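Local coordinates for protein SidF, inhibitor of growth family, member 3 (Legionella pneumophila subsp. pneumophila, PDB 4FYE) that probably removes phosphate from the 3-position of polyphosphoinositide lipids, acting as a phosphoinositide phosphatase, at residues A272-S277 / F377-Q382; A369-K374 / G645-N650; G653-Q658 / F727-L732. The protein carries 1 engineered substitution. All blocks are in the same frame, centred on the assembly; numbering follows the deposited sequence.

Interaction 1 (A272-S277 / F377-Q382); sequences ARMPYS and FEYVRQ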
loop_
_atom_site.group_PDB
_atom_site.type_symbol
_atom_site.label_atom_id
_atom_site.label_comp_id
_atom_site.label_asym_id
_atom_site.label_seq_id
_atom_site.Cartn_x
_atom_site.Cartn_y
_atom_site.Cartn_z
ATOM N N ALA A 272 3.349 -4.344 -8.044
ATOM C CA ALA A 272 3.140 -4.125 -9.457
ATOM C C ALA A 272 1.908 -4.912 -9.876
ATOM O O ALA A 272 1.710 -6.059 -9.482
ATOM C CB ALA A 272 4.352 -4.566 -10.247
ATOM N N ARG A 273 1.076 -4.260 -10.674
ATOM C CA ARG A 273 -0.200 -4.796 -11.106
ATOM C C ARG A 273 0.082 -5.667 -12.284
ATOM O O ARG A 273 -0.813 -6.241 -12.883
ATOM C CB ARG A 273 -1.107 -3.673 -11.569
ATOM C CG ARG A 273 -1.914 -3.027 -10.472
ATOM C CD ARG A 273 -2.148 -1.572 -10.790
ATOM N NE ARG A 273 -1.780 -0.741 -9.666
ATOM C CZ ARG A 273 -2.594 0.126 -9.093
ATOM N NH1 ARG A 273 -3.823 0.274 -9.548
ATOM N NH2 ARG A 273 -2.179 0.840 -8.068
ATOM N N MET A 274 1.347 -5.716 -12.648
ATOM C CA MET A 274 1.720 -6.366 -13.829
ATOM C C MET A 274 2.722 -7.375 -13.482
ATOM O O MET A 274 3.530 -7.158 -12.601
ATOM C CB MET A 274 2.298 -5.367 -14.758
ATOM C CG MET A 274 3.386 -4.578 -14.129
ATOM S SD MET A 274 4.374 -4.117 -15.556
ATOM C CE MET A 274 3.474 -2.616 -15.905
ATOM N N PRO A 275 2.670 -8.508 -14.178
ATOM C CA PRO A 275 3.660 -9.526 -13.909
ATOM C C PRO A 275 5.007 -9.130 -14.539
ATOM O O PRO A 275 5.323 -9.451 -15.692
ATOM C CB PRO A 275 3.046 -10.786 -14.531
ATOM C CG PRO A 275 1.877 -10.330 -15.374
ATOM C CD PRO A 275 1.813 -8.837 -15.334
ATOM N N TYR A 276 5.757 -8.387 -13.753
ATOM C CA TYR A 276 7.138 -7.993 -14.013
ATOM C C TYR A 276 8.076 -9.025 -14.680
ATOM O O TYR A 276 8.700 -8.729 -15.699
ATOM C CB TYR A 276 7.773 -7.538 -12.682
ATOM C CG TYR A 276 7.502 -8.404 -11.421
ATOM C CD1 TYR A 276 6.782 -9.627 -11.468
ATOM C CD2 TYR A 276 7.996 -7.996 -10.181
ATOM C CE1 TYR A 276 6.558 -10.379 -10.315
ATOM C CE2 TYR A 276 7.780 -8.735 -9.030
ATOM C CZ TYR A 276 7.069 -9.917 -9.097
ATOM O OH TYR A 276 6.889 -10.611 -7.930
ATOM N N SER A 277 8.134 -10.218 -14.100
ATOM C CA SER A 277 9.115 -11.238 -14.453
ATOM C C SER A 277 9.006 -11.697 -15.899
ATOM O O SER A 277 10.003 -11.953 -16.564
ATOM C CB SER A 277 8.967 -12.438 -13.523
ATOM O OG SER A 277 7.608 -12.813 -13.400
ATOM N N PHE A 377 5.560 2.199 -14.381
ATOM C CA PHE A 377 4.975 3.523 -14.382
ATOM C C PHE A 377 4.003 3.571 -15.537
ATOM O O PHE A 377 2.814 3.810 -15.361
ATOM C CB PHE A 377 6.038 4.634 -14.471
ATOM C CG PHE A 377 5.488 5.952 -14.938
ATOM C CD1 PHE A 377 4.649 6.689 -14.127
ATOM C CD2 PHE A 377 5.776 6.427 -16.201
ATOM C CE1 PHE A 377 4.133 7.904 -14.539
ATOM C CE2 PHE A 377 5.239 7.642 -16.646
ATOM C CZ PHE A 377 4.416 8.393 -15.807
ATOM N N GLU A 378 4.523 3.303 -16.716
ATOM C CA GLU A 378 3.772 3.555 -17.938
ATOM C C GLU A 378 2.487 2.727 -18.120
ATOM O O GLU A 378 1.450 3.298 -18.450
ATOM C CB GLU A 378 4.665 3.484 -19.155
ATOM C CG GLU A 378 4.876 4.860 -19.732
ATOM C CD GLU A 378 5.947 4.897 -20.811
ATOM O OE1 GLU A 378 5.816 4.190 -21.853
ATOM O OE2 GLU A 378 6.919 5.669 -20.626
ATOM N N TYR A 379 2.528 1.425 -17.833
ATOM C CA TYR A 379 1.364 0.569 -18.037
ATOM C C TYR A 379 0.250 0.834 -17.043
ATOM O O TYR A 379 -0.939 0.673 -17.358
ATOM C CB TYR A 379 1.766 -0.880 -17.927
ATOM C CG TYR A 379 2.607 -1.390 -19.069
ATOM C CD1 TYR A 379 3.248 -0.510 -19.941
ATOM C CD2 TYR A 379 2.760 -2.749 -19.290
ATOM C CE1 TYR A 379 4.004 -0.962 -21.009
ATOM C CE2 TYR A 379 3.571 -3.194 -20.311
ATOM C CZ TYR A 379 4.162 -2.289 -21.157
ATOM O OH TYR A 379 4.883 -2.712 -22.179
ATOM N N VAL A 380 0.633 1.207 -15.832
ATOM C CA VAL A 380 -0.335 1.295 -14.766
ATOM C C VAL A 380 -1.017 2.621 -14.971
ATOM O O VAL A 380 -2.260 2.698 -15.003
ATOM C CB VAL A 380 0.330 1.152 -13.369
ATOM C CG1 VAL A 380 -0.588 1.678 -12.286
ATOM C CG2 VAL A 380 0.742 -0.290 -13.069
ATOM N N ARG A 381 -0.219 3.662 -15.192
ATOM C CA ARG A 381 -0.774 4.986 -15.478
ATOM C C ARG A 381 -1.729 4.995 -16.702
ATOM O O ARG A 381 -2.746 5.651 -16.692
ATOM C CB ARG A 381 0.362 6.017 -15.543
ATOM C CG ARG A 381 0.338 6.975 -16.705
ATOM C CD ARG A 381 -0.568 8.147 -16.458
ATOM N NE ARG A 381 -1.410 8.408 -17.622
ATOM C CZ ARG A 381 -1.277 7.899 -18.855
ATOM N NH1 ARG A 381 -0.297 7.065 -19.170
ATOM N NH2 ARG A 381 -2.149 8.239 -19.792
ATOM N N GLN A 382 -1.450 4.192 -17.708
ATOM C CA GLN A 382 -2.310 4.125 -18.885
ATOM C C GLN A 382 -3.630 3.373 -18.591
ATOM O O GLN A 382 -4.734 3.823 -18.994
ATOM C CB GLN A 382 -1.500 3.484 -20.012
ATOM C CG GLN A 382 -2.268 2.930 -21.189
ATOM C CD GLN A 382 -1.367 2.523 -22.355
ATOM O OE1 GLN A 382 -1.781 2.633 -23.522
ATOM N NE2 GLN A 382 -0.123 2.082 -22.057
#
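Arg273 and Val380 mark the closest backbone approach, with the Arg273 CA atom 7.1 Å from the Val380 CA atom where the irregular segment 272-277 passes beside helix 373-387. This is loop-on-helix packing inside the mixed alpha-beta phosphatase domain. The loop follows strand 260-268 and leads to helix 284-311. Two neighbouring residues on each side do the work, and all four are buried.

Arg273 lays its chain across the branched end of Val380, and the two side chains meet at about a right angle. Its CD atom faces both methyls, 3.9 Å from each of Val380 CG1 and CG2. Beyond it the guanidinium turns one face to the valine, with CG1 about 3.7 Å above the plane and displaced toward the rim. The valine puts CG1 there because this methyl is anti to the backbone N (chi1 162°). The polar end of Arg273 has other partners. NH1 bonds to Gln298, NH2 forms a salt bridge with Glu356, and Tyr358 adds a cation-pi contact.

Met274 and Tyr379 form a Met-aromatic contact. The sulfur SD lies 5.2 Å from the centroid of the Tyr379 ring and approaches obliquely, 48° off the ring normal. The methionine methyl is modelled too close to Tyr379 for its exact place to be trusted. Tyr379 also touches Ile290 and Lys291 of helix 284-311, so its side chain joins two helices. Past Met274 the loop makes an inverse gamma turn centred on Pro275, closed by a weak bond from Tyr276 N to Met274 O at 2.8 Å.

Interaction 2 (A369-K374 / G645-N650); sequences AAENQK and GSKSNN. Engineered in segment 645-650: Ser646 (natural residue Cys). With PO4 (phosphate ion), chain B.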
loop_
_atom_site.group_PDB
_atom_site.type_symbol
_atom_site.label_atom_id
_atom_site.label_comp_id
_atom_site.label_asym_id
_atom_site.label_seq_id
_atom_site.Cartn_x
_atom_site.Cartn_y
_atom_site.Cartn_z
ATOM N N ALA A 369 20.000 -1.538 -13.600
ATOM C CA ALA A 369 19.262 -2.318 -12.600
ATOM C C ALA A 369 17.801 -1.871 -12.675
ATOM O O ALA A 369 17.114 -1.729 -11.648
ATOM C CB ALA A 369 19.838 -2.067 -11.197
ATOM N N ALA A 370 17.362 -1.588 -13.900
ATOM C CA ALA A 370 16.084 -0.947 -14.129
ATOM C C ALA A 370 14.853 -1.735 -13.619
ATOM O O ALA A 370 13.849 -1.130 -13.196
ATOM C CB ALA A 370 15.933 -0.594 -15.588
ATOM N N GLU A 371 14.921 -3.060 -13.667
ATOM C CA GLU A 371 13.760 -3.913 -13.332
ATOM C C GLU A 371 12.396 -3.429 -13.898
ATOM O O GLU A 371 11.370 -3.539 -13.215
ATOM C CB GLU A 371 13.661 -4.099 -11.808
ATOM C CG GLU A 371 14.865 -4.800 -11.179
ATOM C CD GLU A 371 14.848 -4.732 -9.649
ATOM O OE1 GLU A 371 13.760 -4.485 -9.069
ATOM O OE2 GLU A 371 15.912 -4.928 -8.999
ATOM N N ASN A 372 12.381 -2.867 -15.104
ATOM C CA ASN A 372 11.124 -2.504 -15.748
ATOM C C ASN A 372 10.293 -1.466 -14.964
ATOM O O ASN A 372 9.042 -1.446 -14.976
ATOM C CB ASN A 372 10.317 -3.769 -16.110
ATOM C CG ASN A 372 11.115 -4.723 -16.990
ATOM O OD1 ASN A 372 11.220 -4.528 -18.203
ATOM N ND2 ASN A 372 11.740 -5.718 -16.371
ATOM N N GLN A 373 11.025 -0.577 -14.308
ATOM C CA GLN A 373 10.439 0.503 -13.598
ATOM C C GLN A 373 9.750 1.454 -14.559
ATOM O O GLN A 373 8.740 2.076 -14.205
ATOM C CB GLN A 373 11.466 1.193 -12.720
ATOM C CG GLN A 373 11.755 0.439 -11.426
ATOM C CD GLN A 373 12.897 1.039 -10.611
ATOM O OE1 GLN A 373 14.082 0.907 -10.971
ATOM N NE2 GLN A 373 12.556 1.720 -9.529
ATOM N N LYS A 374 10.183 1.489 -15.798
ATOM C CA LYS A 374 9.547 2.393 -16.743
ATOM C C LYS A 374 8.142 1.907 -17.091
ATOM O O LYS A 374 7.192 2.703 -17.076
ATOM C CB LYS A 374 10.437 2.717 -17.970
ATOM C CG LYS A 374 9.710 3.411 -19.135
ATOM C CD LYS A 374 10.463 4.609 -19.702
ATOM C CE LYS A 374 10.629 4.609 -21.230
ATOM N NZ LYS A 374 9.406 4.813 -22.078
ATOM N N GLY A 645 3.132 1.751 -3.533
ATOM C CA GLY A 645 3.780 0.688 -4.256
ATOM C C GLY A 645 5.096 0.977 -4.988
ATOM O O GLY A 645 5.473 2.112 -5.472
ATOM N N SER A 646 5.761 -0.155 -5.109
ATOM C CA SER A 646 7.089 -0.264 -5.586
ATOM C C SER A 646 6.867 -1.602 -6.300
ATOM O O SER A 646 5.697 -1.987 -6.479
ATOM C CB SER A 646 8.032 -0.297 -4.361
ATOM O OG SER A 646 7.656 -1.187 -3.238
ATOM N N LYS A 647 7.938 -2.306 -6.689
ATOM C CA LYS A 647 7.787 -3.528 -7.510
ATOM C C LYS A 647 7.032 -4.601 -6.737
ATOM O O LYS A 647 5.909 -4.912 -7.093
ATOM C CB LYS A 647 9.129 -4.042 -8.086
ATOM C CG LYS A 647 8.974 -5.203 -9.060
ATOM C CD LYS A 647 10.220 -5.432 -9.903
ATOM C CE LYS A 647 9.802 -5.703 -11.361
ATOM N NZ LYS A 647 10.728 -6.494 -12.233
ATOM N N SER A 648 7.640 -5.119 -5.675
ATOM C CA SER A 648 6.977 -6.106 -4.802
ATOM C C SER A 648 6.240 -5.510 -3.558
ATOM O O SER A 648 5.537 -6.224 -2.852
ATOM C CB SER A 648 8.035 -7.110 -4.321
ATOM O OG SER A 648 8.976 -6.439 -3.466
ATOM N N ASN A 649 6.540 -4.254 -3.265
ATOM C CA ASN A 649 5.953 -3.531 -2.150
ATOM C C ASN A 649 6.568 -3.899 -0.813
ATOM O O ASN A 649 6.142 -3.421 0.221
ATOM C CB ASN A 649 4.445 -3.720 -2.091
ATOM C CG ASN A 649 3.769 -2.613 -1.325
ATOM O OD1 ASN A 649 4.020 -1.440 -1.571
ATOM N ND2 ASN A 649 2.927 -2.979 -0.374
ATOM N N ASN A 650 7.564 -4.762 -0.844
ATOM C CA ASN A 650 8.312 -5.111 0.349
ATOM C C ASN A 650 9.133 -3.968 0.927
ATOM O O ASN A 650 9.283 -3.859 2.134
ATOM C CB ASN A 650 9.185 -6.336 0.104
ATOM C CG ASN A 650 8.382 -7.611 0.051
ATOM O OD1 ASN A 650 7.394 -7.757 0.759
ATOM N ND2 ASN A 650 8.797 -8.536 -0.794
HETATM P P PO4 B . 10.707 -2.459 -3.781
HETATM O O1 PO4 B . 11.280 -1.116 -3.313
HETATM O O2 PO4 B . 10.280 -2.378 -5.242
HETATM O O3 PO4 B . 11.678 -3.646 -3.707
HETATM O O4 PO4 B . 9.479 -2.814 -2.920
#
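Lys647 reaches out to Glu371 and meets its backbone more closely than its carboxylate. The NZ atom of Lys647 gives a weak hydrogen bond to Glu371 O at 3.2 Å. Glu371 O sits beside the end of the chain, almost as near Lys647 CE (3.3 Å) as NZ, which fits a weak bond. CG of Lys647 is anti to the backbone N (chi1 -173°), which carries the amine away from its own loop. The acceptor carbonyl belongs to the type I' beta turn from Ala370 to Gln373, just ahead of helix 373-387.

The carboxylate side is looser. Glu371 is exposed, and its OE1 stands 4.8 Å from Lys647 NZ. The opposite charges may still attract at that distance, but they do not pair. OE1 instead lies beside the aliphatic part of the lysine, 3.8 Å from Lys647 CD.

At the base of Lys647 the packing is tight. Residues 646-652 fit the CX5R P-loop signature of cysteine-dependent phosphatases, with engineered Ser646 in place of the natural Cys, probably the nucleophile. The loop cups a phosphate ion, probably from the crystallisation liquor. Lys647 N bonds to phosphate O2 at 2.8 Å, and Asn649 N makes a weak bond to phosphate O4 at 3.3 Å. Ser646 OG bonds to the same O4, at a modelled distance too short to weigh. Asp651 N and Arg652 NE complete the grip on the ion.

Interaction 3 (G653-Q658 / F727-L732); sequences GQRLAQ and FADNGL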
loop_
_atom_site.group_PDB
_atom_site.type_symbol
_atom_site.label_atom_id
_atom_site.label_comp_id
_atom_site.label_asym_id
_atom_site.label_seq_id
_atom_site.Cartn_x
_atom_site.Cartn_y
_atom_site.Cartn_z
ATOM N N GLY A 653 7.786 0.933 -0.826
ATOM C CA GLY A 653 6.356 1.199 -0.521
ATOM C C GLY A 653 6.042 1.110 0.948
ATOM O O GLY A 653 5.270 1.924 1.490
ATOM N N GLN A 654 6.640 0.136 1.626
ATOM C CA GLN A 654 6.527 0.051 3.093
ATOM C C GLN A 654 7.041 1.297 3.824
ATOM O O GLN A 654 6.483 1.699 4.878
ATOM C CB GLN A 654 7.363 -1.134 3.652
ATOM C CG GLN A 654 6.770 -2.491 3.352
ATOM C CD GLN A 654 5.287 -2.472 3.635
ATOM O OE1 GLN A 654 4.864 -2.395 4.774
ATOM N NE2 GLN A 654 4.493 -2.483 2.586
ATOM N N ARG A 655 8.135 1.856 3.331
ATOM C CA ARG A 655 8.668 3.035 3.958
ATOM C C ARG A 655 7.751 4.265 3.705
ATOM O O ARG A 655 7.604 5.127 4.572
ATOM C CB ARG A 655 10.086 3.378 3.493
ATOM C CG ARG A 655 11.218 2.349 3.501
ATOM C CD ARG A 655 11.586 1.419 4.692
ATOM N NE ARG A 655 11.742 1.977 5.974
ATOM C CZ ARG A 655 12.732 1.750 6.865
ATOM N NH1 ARG A 655 13.772 0.981 6.642
ATOM N NH2 ARG A 655 12.657 2.346 8.067
ATOM N N LEU A 656 7.138 4.355 2.520
ATOM C CA LEU A 656 6.174 5.377 2.319
ATOM C C LEU A 656 4.986 5.102 3.294
ATOM O O LEU A 656 4.507 6.052 3.958
ATOM C CB LEU A 656 5.728 5.406 0.854
ATOM C CG LEU A 656 4.675 6.473 0.612
ATOM C CD1 LEU A 656 5.121 7.967 0.800
ATOM C CD2 LEU A 656 4.137 6.185 -0.754
ATOM N N ALA A 657 4.521 3.841 3.408
ATOM C CA ALA A 657 3.397 3.561 4.343
ATOM C C ALA A 657 3.748 3.972 5.783
ATOM O O ALA A 657 2.876 4.479 6.534
ATOM C CB ALA A 657 2.943 2.093 4.272
ATOM N N GLN A 658 5.034 3.836 6.150
ATOM C CA GLN A 658 5.512 4.193 7.486
ATOM C C GLN A 658 5.417 5.706 7.694
ATOM O O GLN A 658 5.036 6.181 8.761
ATOM C CB GLN A 658 7.001 3.780 7.653
ATOM C CG GLN A 658 7.712 4.441 8.858
ATOM C CD GLN A 658 9.219 4.020 9.131
ATOM O OE1 GLN A 658 9.877 4.601 10.033
ATOM N NE2 GLN A 658 9.759 3.086 8.379
ATOM N N PHE A 727 14.906 8.390 9.305
ATOM C CA PHE A 727 14.350 7.225 9.963
ATOM C C PHE A 727 15.008 6.919 11.312
ATOM O O PHE A 727 16.229 7.049 11.483
ATOM C CB PHE A 727 14.473 6.028 9.016
ATOM C CG PHE A 727 13.625 6.157 7.773
ATOM C CD1 PHE A 727 12.295 5.820 7.790
ATOM C CD2 PHE A 727 14.186 6.606 6.569
ATOM C CE1 PHE A 727 11.521 5.956 6.633
ATOM C CE2 PHE A 727 13.437 6.709 5.422
ATOM C CZ PHE A 727 12.086 6.410 5.465
ATOM N N ALA A 728 14.189 6.515 12.268
ATOM C CA ALA A 728 14.641 6.082 13.579
ATOM C C ALA A 728 15.593 4.899 13.461
ATOM O O ALA A 728 16.592 4.808 14.181
ATOM C CB ALA A 728 13.461 5.708 14.428
ATOM N N ASP A 729 15.338 4.004 12.524
ATOM C CA ASP A 729 16.118 2.756 12.480
ATOM C C ASP A 729 17.325 2.851 11.479
ATOM O O ASP A 729 17.446 3.764 10.684
ATOM C CB ASP A 729 15.244 1.594 12.087
ATOM C CG ASP A 729 14.937 1.616 10.618
ATOM O OD1 ASP A 729 14.138 2.499 10.247
ATOM O OD2 ASP A 729 15.560 0.854 9.816
ATOM N N ASN A 730 18.214 1.880 11.517
ATOM C CA ASN A 730 19.435 2.000 10.803
ATOM C C ASN A 730 19.504 1.003 9.596
ATOM O O ASN A 730 20.589 0.749 9.084
ATOM C CB ASN A 730 20.540 1.717 11.780
ATOM C CG ASN A 730 20.513 0.257 12.371
ATOM O OD1 ASN A 730 19.785 -0.614 11.921
ATOM N ND2 ASN A 730 21.369 0.000 13.357
ATOM N N GLY A 731 18.359 0.414 9.218
ATOM C CA GLY A 731 18.214 -0.437 8.039
ATOM C C GLY A 731 18.642 -1.883 8.230
ATOM O O GLY A 731 18.580 -2.660 7.292
ATOM N N LEU A 732 19.076 -2.299 9.423
ATOM C CA LEU A 732 19.576 -3.682 9.570
ATOM C C LEU A 732 18.616 -4.827 9.202
ATOM O O LEU A 732 19.064 -5.970 8.912
ATOM C CB LEU A 732 20.164 -3.920 10.967
ATOM C CG LEU A 732 21.560 -3.301 11.125
ATOM C CD1 LEU A 732 22.096 -3.610 12.523
ATOM C CD2 LEU A 732 22.489 -3.846 10.046
#
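Arg655 swings its guanidinium over one face of the Phe727 ring in a cation-pi contact. CZ of Arg655 lies 4.5 Å from the ring centroid, displaced toward the rim. The two planes are 57° apart, so the groups are tilted and not stacked flat. The contact ties helix 652-668, which begins at the last residue of the P-loop, to the loop ahead of helix 733-741.

The arginine also holds Asp729 through a buried salt bridge. NH2 of Arg655 donates to Asp729 OD1 at 2.6 Å, with an N-H...O angle of 153°. The oxygen is met on its syn side and lies nearly in the guanidinium plane, though the nitrogen stands 25° out of the carboxylate plane. Carboxylate and guanidinium are close to coplanar, yet a single nitrogen does the bonding: Arg655 NH1 stays 3.6 Å from Asp729 OD2. The arginine chain bends at chi2 and chi3 as it reaches both partners.

Gln658, one helical turn on, comes to the edge of the phenylalanine. Its amide carbon CD lies in the ring plane, 3.8 Å from Phe727 CD1. Lys659 adds a second cation-pi contact to the same ring.

The second carboxylate oxygen braces the loop itself. Asp729 OD2 accepts from Gly731 N at 2.9 Å in an Asx turn, the nitrogen coming from above the carboxylate plane. A further Asx turn follows directly, with Asn730 OD1 receiving Leu732 N at 3.1 Å.

In the fold
Interactions 1 and 2 are close neighbours, with centres about 9 Å apart, and both use helix 373-387. Along the chain their segments alternate. They touch directly: Ala272 N probably bonds to Lys647 O, tying the loop after strand 260-268 to the P-loop. Interaction 3 comes later in sequence, its centre about 17 Å from that of interaction 2 and about 24 Å from that of interaction 1. It still meets the P-loop, since Gly653 N and Gln654 NE2 probably bond to Ser646 OG and Asn649 O. The phosphate-binding loop lies between strand 641-645 and helix 652-668, with interaction 1 beside it and interaction 3 on the first turns of that helix.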